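Long-range contacts in phosphoglycerate oxidoreductase (Rhizobium etli, PDB 4HY3), which probably reduces 2-oxoacids such as hydroxypyruvate and glyoxylate with a nicotinamide cofactor, as a member of the D-2-hydroxyacid dehydrogenase family: residues P35-S39 with N102-N106; M329-D333 with M344-R348; R38-F44 with F323-G327. One frame throughout, in Å; residues are numbered along the deposited sequence.

Overall arrangement
From the N terminus, the chain leaves strand 30-34 and enters a turn from which contacts 1 and 3 both start, sharing Arg38 and Ser39. Contact 1 closes first, when the loop after strand 99-101 returns to this turn, and so nests inside the long loop that contact 3 closes after the whole seven-stranded NAD-binding domain, when helix 320-338 comes back to the first domain. Contact 2 follows in series on the same helix and joins it to the short strand 347-348, only 11 residues further on. Centres of contacts 1 and 3 lie about 9 Å apart; contact 2 lies about 14 Å from contact 1 and 13 Å from contact 3. Val330 of contact 2 packs on both Val103 and Phe44.

Contact 1: residues P35-S39 with N102-N106; sequences PEPRS and NVESN
Arg38 reaches across to Val103 in two ways, through its aliphatic stem and through one guanidinium nitrogen. The polar link is a single hydrogen bond, NH1 of Arg38 to O of Val103, 2.9 Å long with an N-H...O angle of 151°. It is made in the carbonyl plane on a lone pair, and the oxygen also lies at the guanidinium edge, practically coplanar with it. Bends at chi2 (-91°) and chi3 together carry NH1 of Arg38 to the carbonyl, while CB stays against CG2 of Val103. The tight part is the valine end: CG2 of Val103 lies 3.9 Å from CB of Arg38 and 4.0 Å from CB of Pro35. The turn behind it is held by a backbone bond, Arg38 N to Pro35 O at 2.9 Å.

The other side is looser. Exposed Pro37, preceded by a cis peptide bond, meets Glu104 only through its ring, CG to CG at 4.3 Å. Although the charges are opposite, NH2 of Arg38 and OE2 of Glu104 stay 5.5 Å apart, too far for a salt bridge. Replacing Arg38 with a methionine would probably leave the Val103 carbonyl without this donor and set the 102-106 loop less firmly against the turn.

Both segments leave the carboxyl ends of parallel strands, 30-34 and 99-101, in a flavodoxin-like sheet. Strand 77-82 runs between those two, and Gln83 just beyond it touches Pro37 and Val103, while helix 320-338 packs on Arg38 through Phe323 and Met326.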
ATOM      1  N   PRO A  35       0.865 -16.564 -35.655  1.00 30.25           N
ATOM      2  CA  PRO A  35       1.396 -16.494 -34.292  1.00 29.25           C
ATOM      3  C   PRO A  35       2.496 -17.499 -33.947  1.00 28.72           C
ATOM      4  O   PRO A  35       3.155 -17.377 -32.901  1.00 29.26           O
ATOM      5  CB  PRO A  35       0.164 -16.780 -33.446  1.00 29.79           C
ATOM      6  CG  PRO A  35      -0.677 -17.643 -34.325  1.00 29.07           C
ATOM      7  CD  PRO A  35      -0.493 -17.132 -35.707  1.00 27.25           C
ATOM      8  N   GLU A  36       2.660 -18.489 -34.813  1.00 28.65           N
ATOM      9  CA  GLU A  36       3.664 -19.558 -34.705  1.00 27.85           C
ATOM     10  C   GLU A  36       4.996 -19.046 -34.206  1.00 26.57           C
ATOM     11  O   GLU A  36       5.450 -18.012 -34.659  1.00 28.60           O
ATOM     12  CB  GLU A  36       3.858 -20.089 -36.101  1.00 28.85           C
ATOM     13  CG  GLU A  36       2.869 -19.445 -37.068  1.00 32.68           C
ATOM     14  CD  GLU A  36       1.502 -20.127 -37.127  1.00 33.80           C
ATOM     15  OE1 GLU A  36       1.272 -21.084 -36.369  1.00 34.23           O
ATOM     16  OE2 GLU A  36       0.643 -19.698 -37.939  1.00 38.13           O
ATOM     17  N   PRO A  37       5.650 -19.745 -33.268  1.00 26.73           N
ATOM     18  CA  PRO A  37       5.390 -21.014 -32.586  1.00 25.04           C
ATOM     19  C   PRO A  37       4.312 -20.890 -31.494  1.00 23.86           C
ATOM     20  O   PRO A  37       4.153 -21.793 -30.711  1.00 23.27           O
ATOM     21  CB  PRO A  37       6.742 -21.280 -31.904  1.00 24.61           C
ATOM     22  CG  PRO A  37       7.173 -19.919 -31.455  1.00 23.80           C
ATOM     23  CD  PRO A  37       6.808 -19.041 -32.647  1.00 25.67           C
ATOM     24  N   ARG A  38       3.626 -19.762 -31.405  1.00 24.19           N
ATOM     25  CA  ARG A  38       2.495 -19.645 -30.505  1.00 25.84           C
ATOM     26  C   ARG A  38       1.271 -19.978 -31.337  1.00 24.02           C
ATOM     27  O   ARG A  38       1.424 -20.210 -32.549  1.00 25.47           O
ATOM     28  CB  ARG A  38       2.410 -18.228 -29.991  1.00 29.89           C
ATOM     29  CG  ARG A  38       3.631 -17.819 -29.185  1.00 35.74           C
ATOM     30  CD  ARG A  38       3.441 -18.107 -27.708  1.00 39.78           C
ATOM     31  NE  ARG A  38       4.648 -18.700 -27.127  1.00 48.71           N
ATOM     32  CZ  ARG A  38       5.740 -18.033 -26.742  1.00 47.19           C
ATOM     33  NH1 ARG A  38       5.833 -16.713 -26.873  1.00 48.29           N
ATOM     34  NH2 ARG A  38       6.746 -18.707 -26.219  1.00 44.70           N
ATOM     35  N   SER A  39       0.084 -20.028 -30.726  1.00 19.54           N
ATOM     36  CA  SER A  39      -1.143 -20.214 -31.499  1.00 17.39           C
ATOM     37  C   SER A  39      -2.347 -19.552 -30.850  1.00 17.05           C
ATOM     38  O   SER A  39      -2.429 -19.452 -29.629  1.00 16.49           O
ATOM     39  CB  SER A  39      -1.456 -21.695 -31.645  1.00 16.40           C
ATOM     40  OG  SER A  39      -1.997 -22.203 -30.420  1.00 15.38           O
ATOM     41  N   ASN A 102       3.569  -8.818 -31.733  1.00 33.86           N
ATOM     42  CA  ASN A 102       4.497  -9.913 -31.499  1.00 38.50           C
ATOM     43  C   ASN A 102       4.009 -10.640 -30.284  1.00 37.82           C
ATOM     44  O   ASN A 102       3.723 -10.002 -29.276  1.00 38.04           O
ATOM     45  CB  ASN A 102       5.911  -9.368 -31.227  1.00 46.04           C
ATOM     46  CG  ASN A 102       7.008 -10.417 -31.420  1.00 46.83           C
ATOM     47  OD1 ASN A 102       7.210 -10.920 -32.521  1.00 55.27           O
ATOM     48  ND2 ASN A 102       7.723 -10.724 -30.367  1.00 43.91           N
ATOM     49  N   VAL A 103       3.911 -11.965 -30.396  1.00 38.99           N
ATOM     50  CA  VAL A 103       3.388 -12.832 -29.326  1.00 36.77           C
ATOM     51  C   VAL A 103       4.385 -13.855 -28.832  1.00 38.06           C
ATOM     52  O   VAL A 103       4.198 -14.451 -27.794  1.00 37.20           O
ATOM     53  CB  VAL A 103       2.068 -13.555 -29.696  1.00 32.64           C
ATOM     54  CG1 VAL A 103       0.944 -12.539 -29.846  1.00 31.11           C
ATOM     55  CG2 VAL A 103       2.218 -14.470 -30.896  1.00 28.28           C
ATOM     56  N   GLU A 104       5.427 -14.098 -29.607  1.00 44.75           N
ATOM     57  CA  GLU A 104       6.597 -14.699 -29.029  1.00 49.26           C
ATOM     58  C   GLU A 104       7.124 -13.526 -28.237  1.00 48.78           C
ATOM     59  O   GLU A 104       7.072 -12.398 -28.720  1.00 55.06           O
ATOM     60  CB  GLU A 104       7.580 -15.097 -30.116  1.00 51.92           C
ATOM     61  CG  GLU A 104       8.463 -16.252 -29.700  1.00 56.77           C
ATOM     62  CD  GLU A 104       9.921 -15.921 -29.834  1.00 62.45           C
ATOM     63  OE1 GLU A 104      10.243 -14.788 -30.258  1.00 69.62           O
ATOM     64  OE2 GLU A 104      10.747 -16.789 -29.503  1.00 67.45           O
ATOM     65  N   SER A 105       7.578 -13.720 -27.017  1.00 45.21           N
ATOM     66  CA  SER A 105       8.072 -12.536 -26.307  1.00 47.30           C
ATOM     67  C   SER A 105       9.161 -11.714 -27.077  1.00 45.76           C
ATOM     68  O   SER A 105       9.426 -10.572 -26.723  1.00 43.88           O
ATOM     69  CB  SER A 105       8.540 -12.907 -24.896  1.00 50.49           C
ATOM     70  OG  SER A 105       9.301 -14.105 -24.907  1.00 59.68           O
ATOM     71  N   ASN A 106       9.747 -12.262 -28.150  1.00 45.04           N
ATOM     72  CA  ASN A 106      10.951 -11.656 -28.750  1.00 46.23           C
ATOM     73  C   ASN A 106      10.884 -10.982 -30.130  1.00 49.04           C
ATOM     74  O   ASN A 106      10.335 -11.524 -31.097  1.00 55.12           O
ATOM     75  CB  ASN A 106      12.116 -12.647 -28.715  1.00 47.28           C
ATOM     76  CG  ASN A 106      12.785 -12.685 -27.358  1.00 48.92           C
ATOM     77  OD1 ASN A 106      12.440 -13.514 -26.525  1.00 46.49           O
ATOM     78  ND2 ASN A 106      13.717 -11.748 -27.110  1.00 48.98           N
TER

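Contact 2: residues M329-D333 with M344-R348; sequences MVLED and MRCKR
Met329 and Arg345 are the closest backbone pair, their CA atoms 6.0 Å apart, where helix 320-338 passes the turn that leads into strand 347-348. This is the C-terminal return of a flavodoxin-like domain: the helix packs beside the sheet, and the short strand adds antiparallel to 122-125, with Lys347 bonded to Thr125 through the backbone.

The main link is the buried carboxylate of Asp333, which accepts from three consecutive backbone N-H groups. OD1 of Asp333 takes Arg345 N at 3.0 Å on the syn lone pair, almost straight at 169°, and also Met344 N at 3.0 Å, which comes from above the carboxylate plane, 36° out of it. The other oxygen, OD2 of Asp333, receives Cys346 N at 2.8 Å from the syn side. With both oxygens engaged, rotation of the carboxylate is restricted, and three donors around it would be expected to favour its ionised form.

Apolar contacts continue toward the start of the segment. CB of Met329, a selenomethionine, lies 3.6 Å from SG of Cys346, and a bend at chi3 brings its CE methyl beside the same cysteine. Cys346 is also backed by Val124.

Glu332 and Arg345 run side by side in the same direction, yet they do not pair: OE1 of Glu332 and NE of Arg345 are 4.3 Å apart and the two planes are inclined by 59°. Their polar ends turn to the second subunit instead, where Ser212 donates to Glu332 OE2 and Glu216 forms a salt bridge with Arg345 NH2. Within the chain the Arg345 side chain packs through its stem, CG lying 3.7 Å from CG of Met329 and 3.4 Å from OE1 of Glu332.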
HETATM    1  N   MSE A 329      -4.230  -8.899 -23.777  1.00 27.61           N
HETATM    2  CA  MSE A 329      -3.444  -7.723 -24.099  1.00 29.75           C
HETATM    3  C   MSE A 329      -3.673  -7.314 -25.523  1.00 28.35           C
HETATM    4  O   MSE A 329      -4.113  -6.208 -25.780  1.00 31.49           O
HETATM    5  CB  MSE A 329      -1.968  -7.965 -23.839  1.00 34.50           C
HETATM    6  CG  MSE A 329      -1.677  -8.079 -22.349  1.00 43.96           C
HETATM    7 SE   MSE A 329       0.227  -8.494 -22.006  1.00 54.49          SE
HETATM    8  CE  MSE A 329       0.926  -7.068 -23.168  1.00 48.85           C
ATOM      9  N   VAL A 330      -3.351  -8.196 -26.456  1.00 26.49           N
ATOM     10  CA  VAL A 330      -3.689  -8.071 -27.871  1.00 24.53           C
ATOM     11  C   VAL A 330      -5.057  -7.417 -28.100  1.00 24.00           C
ATOM     12  O   VAL A 330      -5.222  -6.511 -28.927  1.00 22.99           O
ATOM     13  CB  VAL A 330      -3.692  -9.488 -28.512  1.00 24.90           C
ATOM     14  CG1 VAL A 330      -4.290  -9.436 -29.913  1.00 23.87           C
ATOM     15  CG2 VAL A 330      -2.280 -10.106 -28.489  1.00 21.85           C
ATOM     16  N   LEU A 331      -6.041  -7.879 -27.340  1.00 23.76           N
ATOM     17  CA  LEU A 331      -7.392  -7.385 -27.453  1.00 23.29           C
ATOM     18  C   LEU A 331      -7.472  -5.914 -27.015  1.00 24.83           C
ATOM     19  O   LEU A 331      -7.998  -5.043 -27.715  1.00 24.81           O
ATOM     20  CB  LEU A 331      -8.301  -8.299 -26.636  1.00 23.33           C
ATOM     21  CG  LEU A 331      -9.500  -8.975 -27.338  1.00 23.02           C
ATOM     22  CD1 LEU A 331      -9.319  -9.084 -28.840  1.00 22.94           C
ATOM     23  CD2 LEU A 331      -9.836 -10.333 -26.743  1.00 21.80           C
ATOM     24  N   GLU A 332      -6.908  -5.621 -25.862  1.00 26.49           N
ATOM     25  CA  GLU A 332      -6.867  -4.267 -25.427  1.00 28.52           C
ATOM     26  C   GLU A 332      -6.146  -3.388 -26.441  1.00 30.26           C
ATOM     27  O   GLU A 332      -6.674  -2.364 -26.885  1.00 32.66           O
ATOM     28  CB  GLU A 332      -6.246  -4.212 -24.059  1.00 31.02           C
ATOM     29  CG  GLU A 332      -7.235  -4.599 -22.976  1.00 35.74           C
ATOM     30  CD  GLU A 332      -6.533  -4.911 -21.675  1.00 42.10           C
ATOM     31  OE1 GLU A 332      -5.400  -5.454 -21.771  1.00 47.07           O
ATOM     32  OE2 GLU A 332      -7.102  -4.627 -20.580  1.00 40.10           O
ATOM     33  N   ASP A 333      -4.957  -3.788 -26.862  1.00 32.44           N
ATOM     34  CA  ASP A 333      -4.256  -2.961 -27.829  1.00 33.55           C
ATOM     35  C   ASP A 333      -4.968  -2.796 -29.164  1.00 31.99           C
ATOM     36  O   ASP A 333      -4.929  -1.730 -29.742  1.00 32.23           O
ATOM     37  CB  ASP A 333      -2.784  -3.341 -27.953  1.00 36.73           C
ATOM     38  CG  ASP A 333      -1.943  -2.670 -26.869  1.00 42.69           C
ATOM     39  OD1 ASP A 333      -2.516  -1.747 -26.218  1.00 47.23           O
ATOM     40  OD2 ASP A 333      -0.754  -3.046 -26.651  1.00 39.88           O
HETATM   41  N   MSE A 344      -0.985   0.705 -25.602  1.00 44.36           N
HETATM   42  CA  MSE A 344      -0.480   0.972 -24.256  1.00 43.89           C
HETATM   43  C   MSE A 344      -0.029  -0.268 -23.573  1.00 40.72           C
HETATM   44  O   MSE A 344       0.915  -0.235 -22.799  1.00 44.76           O
HETATM   45  CB  MSE A 344      -1.562   1.526 -23.329  1.00 48.10           C
HETATM   46  CG  MSE A 344      -2.063   2.930 -23.614  1.00 56.57           C
HETATM   47 SE   MSE A 344      -0.570   4.198 -23.835  1.00 86.59          SE
HETATM   48  CE  MSE A 344      -0.095   4.621 -21.963  1.00 67.93           C
ATOM     49  N   ARG A 345      -0.705  -1.374 -23.858  1.00 41.06           N
ATOM     50  CA  ARG A 345      -0.693  -2.546 -22.994  1.00 43.28           C
ATOM     51  C   ARG A 345       0.549  -3.405 -23.185  1.00 44.53           C
ATOM     52  O   ARG A 345       1.187  -3.812 -22.213  1.00 44.59           O
ATOM     53  CB  ARG A 345      -1.991  -3.381 -23.167  1.00 42.52           C
ATOM     54  CG  ARG A 345      -2.206  -4.425 -22.075  1.00 40.58           C
ATOM     55  CD  ARG A 345      -1.283  -4.099 -20.910  1.00 42.14           C
ATOM     56  NE  ARG A 345      -1.751  -4.591 -19.624  1.00 45.77           N
ATOM     57  CZ  ARG A 345      -1.144  -4.354 -18.461  1.00 41.69           C
ATOM     58  NH1 ARG A 345      -0.039  -3.628 -18.398  1.00 40.21           N
ATOM     59  NH2 ARG A 345      -1.652  -4.848 -17.357  1.00 39.87           N
ATOM     60  N   CYS A 346       0.858  -3.698 -24.438  1.00 45.01           N
ATOM     61  CA  CYS A 346       2.017  -4.493 -24.775  1.00 45.80           C
ATOM     62  C   CYS A 346       3.178  -3.536 -24.977  1.00 43.47           C
ATOM     63  O   CYS A 346       2.956  -2.354 -25.222  1.00 43.56           O
ATOM     64  CB  CYS A 346       1.748  -5.273 -26.067  1.00 50.35           C
ATOM     65  SG  CYS A 346       0.164  -6.172 -26.196  1.00 53.09           S
ATOM     66  N   LYS A 347       4.406  -4.041 -24.902  1.00 43.18           N
ATOM     67  CA  LYS A 347       5.583  -3.195 -25.037  1.00 45.09           C
ATOM     68  C   LYS A 347       5.814  -2.690 -26.477  1.00 45.23           C
ATOM     69  O   LYS A 347       5.683  -3.441 -27.431  1.00 45.16           O
ATOM     70  CB  LYS A 347       6.819  -3.919 -24.508  1.00 45.44           C
ATOM     71  CG  LYS A 347       7.993  -2.982 -24.309  1.00 49.29           C
ATOM     72  CD  LYS A 347       9.337  -3.686 -24.354  1.00 53.04           C
ATOM     73  CE  LYS A 347       9.829  -4.075 -22.959  1.00 56.70           C
ATOM     74  NZ  LYS A 347      11.325  -4.091 -22.885  1.00 53.14           N
ATOM     75  N   ARG A 348       6.154  -1.415 -26.629  1.00 45.46           N
ATOM     76  CA  ARG A 348       6.551  -0.880 -27.936  1.00 47.41           C
ATOM     77  C   ARG A 348       8.048  -1.117 -28.201  1.00 45.19           C
ATOM     78  O   ARG A 348       8.797  -1.349 -27.255  1.00 46.77           O
ATOM     79  CB  ARG A 348       6.290   0.619 -27.962  1.00 49.01           C
ATOM     80  CG  ARG A 348       5.799   1.091 -29.295  1.00 49.66           C
ATOM     81  CD  ARG A 348       4.377   1.537 -29.163  1.00 54.93           C
ATOM     82  NE  ARG A 348       4.336   2.975 -29.310  1.00 63.14           N
ATOM     83  CZ  ARG A 348       3.395   3.760 -28.802  1.00 67.98           C
ATOM     84  NH1 ARG A 348       2.393   3.251 -28.089  1.00 66.26           N
ATOM     85  NH2 ARG A 348       3.465   5.066 -29.018  1.00 66.62           N
TER

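Contact 3: residues R38-F44 with F323-G327; sequences RSLDLIF and FKKMG
Phe323 carries the CD2 methyl of Leu42 over one face, 4.2 Å from the ring centroid, as a CH-pi contact, while the CE methyl of Met326 lies at the ring edge. Atom CE1 of the same ring sits 3.6 Å above one face of the Arg38 guanidinium, displaced toward its rim; NH1 of that group is hydrogen-bonded to Val103 O in the neighbouring loop. The planes are 51° apart, so this is an inclined approach and not a parallel stack. The Phe44 ring has CA of Gly327 over one face, 4.0 Å from the centroid, and Leu40 O at its edge.

With CG of Leu42 anti to the backbone N (chi1 -180°), the branched end comes to lie against the phenyl, CD2 over its face. Further in, the buried Ile43 lays CG2 against CE of Met326 at 3.5 Å, the two side chains crossing nearly at right angles. CA of Ile43 makes a CA-H...O contact with Phe323 O at 3.5 Å.

The pairing joins the two ends of a flavodoxin-like domain: the short helix 40-43 that follows its first strand, and the long helix 320-338 that returns after the Rossmann domain. The short helix is closed at its start by Ser39, the N-cap, whose OG accepts from Leu42 N at 3.2 Å. At its other end, Lys324 NZ donates to Leu42 O at 2.9 Å from well above the carbonyl plane, 58° out, and more weakly to Asp41 O at 3.4 Å; Asp320 forms a salt bridge with the same ammonium. Gly327, without a side chain, presents its CA directly to the Phe44 ring.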
ATOM      1  N   ARG A  38       3.626 -19.762 -31.405  1.00 24.19           N
ATOM      2  CA  ARG A  38       2.495 -19.645 -30.505  1.00 25.84           C
ATOM      3  C   ARG A  38       1.271 -19.978 -31.337  1.00 24.02           C
ATOM      4  O   ARG A  38       1.424 -20.210 -32.549  1.00 25.47           O
ATOM      5  CB  ARG A  38       2.410 -18.228 -29.991  1.00 29.89           C
ATOM      6  CG  ARG A  38       3.631 -17.819 -29.185  1.00 35.74           C
ATOM      7  CD  ARG A  38       3.441 -18.107 -27.708  1.00 39.78           C
ATOM      8  NE  ARG A  38       4.648 -18.700 -27.127  1.00 48.71           N
ATOM      9  CZ  ARG A  38       5.740 -18.033 -26.742  1.00 47.19           C
ATOM     10  NH1 ARG A  38       5.833 -16.713 -26.873  1.00 48.29           N
ATOM     11  NH2 ARG A  38       6.746 -18.707 -26.219  1.00 44.70           N
ATOM     12  N   SER A  39       0.084 -20.028 -30.726  1.00 19.54           N
ATOM     13  CA  SER A  39      -1.143 -20.214 -31.499  1.00 17.39           C
ATOM     14  C   SER A  39      -2.347 -19.552 -30.850  1.00 17.05           C
ATOM     15  O   SER A  39      -2.429 -19.452 -29.629  1.00 16.49           O
ATOM     16  CB  SER A  39      -1.456 -21.695 -31.645  1.00 16.40           C
ATOM     17  OG  SER A  39      -1.997 -22.203 -30.420  1.00 15.38           O
ATOM     18  N   LEU A  40      -3.324 -19.178 -31.670  1.00 16.32           N
ATOM     19  CA  LEU A  40      -4.618 -18.736 -31.152  1.00 16.00           C
ATOM     20  C   LEU A  40      -5.190 -19.591 -30.016  1.00 16.71           C
ATOM     21  O   LEU A  40      -5.596 -19.059 -28.967  1.00 16.21           O
ATOM     22  CB  LEU A  40      -5.626 -18.604 -32.287  1.00 14.81           C
ATOM     23  CG  LEU A  40      -5.166 -17.593 -33.322  1.00 14.53           C
ATOM     24  CD1 LEU A  40      -6.206 -17.442 -34.417  1.00 14.35           C
ATOM     25  CD2 LEU A  40      -4.851 -16.262 -32.654  1.00 14.37           C
ATOM     26  N   ASP A  41      -5.219 -20.914 -30.218  1.00 18.94           N
ATOM     27  CA  ASP A  41      -5.742 -21.839 -29.196  1.00 19.68           C
ATOM     28  C   ASP A  41      -5.078 -21.645 -27.842  1.00 19.73           C
ATOM     29  O   ASP A  41      -5.775 -21.620 -26.847  1.00 19.63           O
ATOM     30  CB  ASP A  41      -5.653 -23.274 -29.662  1.00 21.30           C
ATOM     31  CG  ASP A  41      -6.742 -23.617 -30.649  1.00 24.46           C
ATOM     32  OD1 ASP A  41      -7.915 -23.620 -30.253  1.00 27.37           O
ATOM     33  OD2 ASP A  41      -6.458 -23.869 -31.830  1.00 27.63           O
ATOM     34  N   LEU A  42      -3.750 -21.452 -27.838  1.00 20.64           N
ATOM     35  CA  LEU A  42      -2.936 -21.229 -26.636  1.00 22.31           C
ATOM     36  C   LEU A  42      -3.054 -19.858 -25.978  1.00 23.28           C
ATOM     37  O   LEU A  42      -2.998 -19.757 -24.730  1.00 25.76           O
ATOM     38  CB  LEU A  42      -1.432 -21.494 -26.912  1.00 24.42           C
ATOM     39  CG  LEU A  42      -0.402 -21.312 -25.759  1.00 23.27           C
ATOM     40  CD1 LEU A  42      -0.658 -22.250 -24.580  1.00 24.59           C
ATOM     41  CD2 LEU A  42       1.027 -21.446 -26.231  1.00 22.02           C
ATOM     42  N   ILE A  43      -3.186 -18.819 -26.790  1.00 21.80           N
ATOM     43  CA  ILE A  43      -3.123 -17.464 -26.270  1.00 22.20           C
ATOM     44  C   ILE A  43      -4.489 -16.779 -26.042  1.00 22.90           C
ATOM     45  O   ILE A  43      -4.572 -15.632 -25.597  1.00 23.49           O
ATOM     46  CB  ILE A  43      -2.135 -16.588 -27.075  1.00 22.40           C
ATOM     47  CG1 ILE A  43      -2.594 -16.394 -28.548  1.00 23.14           C
ATOM     48  CG2 ILE A  43      -0.758 -17.223 -27.025  1.00 22.06           C
ATOM     49  CD1 ILE A  43      -2.045 -15.158 -29.273  1.00 21.53           C
ATOM     50  N   PHE A  44      -5.572 -17.494 -26.275  1.00 22.90           N
ATOM     51  CA  PHE A  44      -6.881 -16.879 -26.083  1.00 20.91           C
ATOM     52  C   PHE A  44      -7.786 -17.729 -25.202  1.00 21.19           C
ATOM     53  O   PHE A  44      -8.122 -18.851 -25.584  1.00 24.20           O
ATOM     54  CB  PHE A  44      -7.519 -16.648 -27.458  1.00 19.46           C
ATOM     55  CG  PHE A  44      -6.989 -15.437 -28.161  1.00 18.81           C
ATOM     56  CD1 PHE A  44      -7.518 -14.156 -27.896  1.00 18.41           C
ATOM     57  CD2 PHE A  44      -5.960 -15.538 -29.052  1.00 18.24           C
ATOM     58  CE1 PHE A  44      -7.040 -13.023 -28.538  1.00 17.21           C
ATOM     59  CE2 PHE A  44      -5.484 -14.387 -29.689  1.00 17.83           C
ATOM     60  CZ  PHE A  44      -6.016 -13.137 -29.429  1.00 16.16           C
ATOM     61  N   PHE A 323       0.027 -17.330 -20.738  1.00 27.81           N
ATOM     62  CA  PHE A 323      -0.303 -17.325 -22.140  1.00 25.37           C
ATOM     63  C   PHE A 323      -1.691 -16.791 -22.415  1.00 23.96           C
ATOM     64  O   PHE A 323      -1.874 -16.070 -23.368  1.00 23.10           O
ATOM     65  CB  PHE A 323      -0.170 -18.722 -22.678  1.00 24.55           C
ATOM     66  CG  PHE A 323       1.238 -19.196 -22.734  1.00 24.03           C
ATOM     67  CD1 PHE A 323       2.151 -18.607 -23.597  1.00 23.47           C
ATOM     68  CD2 PHE A 323       1.654 -20.266 -21.951  1.00 24.90           C
ATOM     69  CE1 PHE A 323       3.463 -19.064 -23.666  1.00 22.42           C
ATOM     70  CE2 PHE A 323       2.972 -20.726 -22.017  1.00 24.29           C
ATOM     71  CZ  PHE A 323       3.876 -20.111 -22.862  1.00 22.23           C
ATOM     72  N   LYS A 324      -2.668 -17.106 -21.574  1.00 24.13           N
ATOM     73  CA  LYS A 324      -4.013 -16.566 -21.801  1.00 25.72           C
ATOM     74  C   LYS A 324      -4.028 -15.064 -21.648  1.00 26.17           C
ATOM     75  O   LYS A 324      -4.899 -14.391 -22.196  1.00 26.95           O
ATOM     76  CB  LYS A 324      -5.070 -17.155 -20.870  1.00 25.24           C
ATOM     77  CG  LYS A 324      -5.241 -18.653 -20.938  1.00 26.05           C
ATOM     78  CD  LYS A 324      -5.547 -19.091 -22.353  1.00 28.57           C
ATOM     79  CE  LYS A 324      -6.024 -20.518 -22.369  1.00 29.07           C
ATOM     80  NZ  LYS A 324      -5.293 -21.137 -23.499  1.00 32.12           N
ATOM     81  N   LYS A 325      -3.078 -14.533 -20.891  1.00 27.60           N
ATOM     82  CA  LYS A 325      -3.005 -13.088 -20.717  1.00 30.14           C
ATOM     83  C   LYS A 325      -2.537 -12.415 -22.008  1.00 29.02           C
ATOM     84  O   LYS A 325      -2.882 -11.283 -22.285  1.00 29.97           O
ATOM     85  CB  LYS A 325      -2.122 -12.702 -19.521  1.00 32.56           C
ATOM     86  CG  LYS A 325      -2.870 -12.157 -18.317  1.00 36.45           C
ATOM     87  CD  LYS A 325      -1.949 -11.303 -17.435  1.00 47.94           C
ATOM     88  CE  LYS A 325      -1.051 -12.145 -16.486  1.00 56.27           C
ATOM     89  NZ  LYS A 325       0.357 -11.666 -16.248  1.00 45.98           N
HETATM   90  N   MSE A 326      -1.756 -13.113 -22.815  1.00 28.92           N
HETATM   91  CA  MSE A 326      -1.281 -12.509 -24.044  1.00 27.58           C
HETATM   92  C   MSE A 326      -2.502 -12.137 -24.831  1.00 25.34           C
HETATM   93  O   MSE A 326      -2.574 -11.061 -25.372  1.00 25.27           O
HETATM   94  CB  MSE A 326      -0.407 -13.485 -24.830  1.00 20.00           C
HETATM   95  CG  MSE A 326       0.881 -13.862 -24.116  1.00 20.00           C
HETATM   96 SE   MSE A 326       2.379 -14.148 -25.278  1.00 20.00          SE
HETATM   97  CE  MSE A 326       2.166 -16.069 -25.537  1.00 20.00           C
ATOM     98  N   GLY A 327      -3.495 -13.012 -24.868  1.00 25.50           N
ATOM     99  CA  GLY A 327      -4.722 -12.760 -25.611  1.00 24.31           C
ATOM    100  C   GLY A 327      -5.421 -11.493 -25.201  1.00 24.24           C
ATOM    101  O   GLY A 327      -5.782 -10.681 -26.049  1.00 25.32           O
TER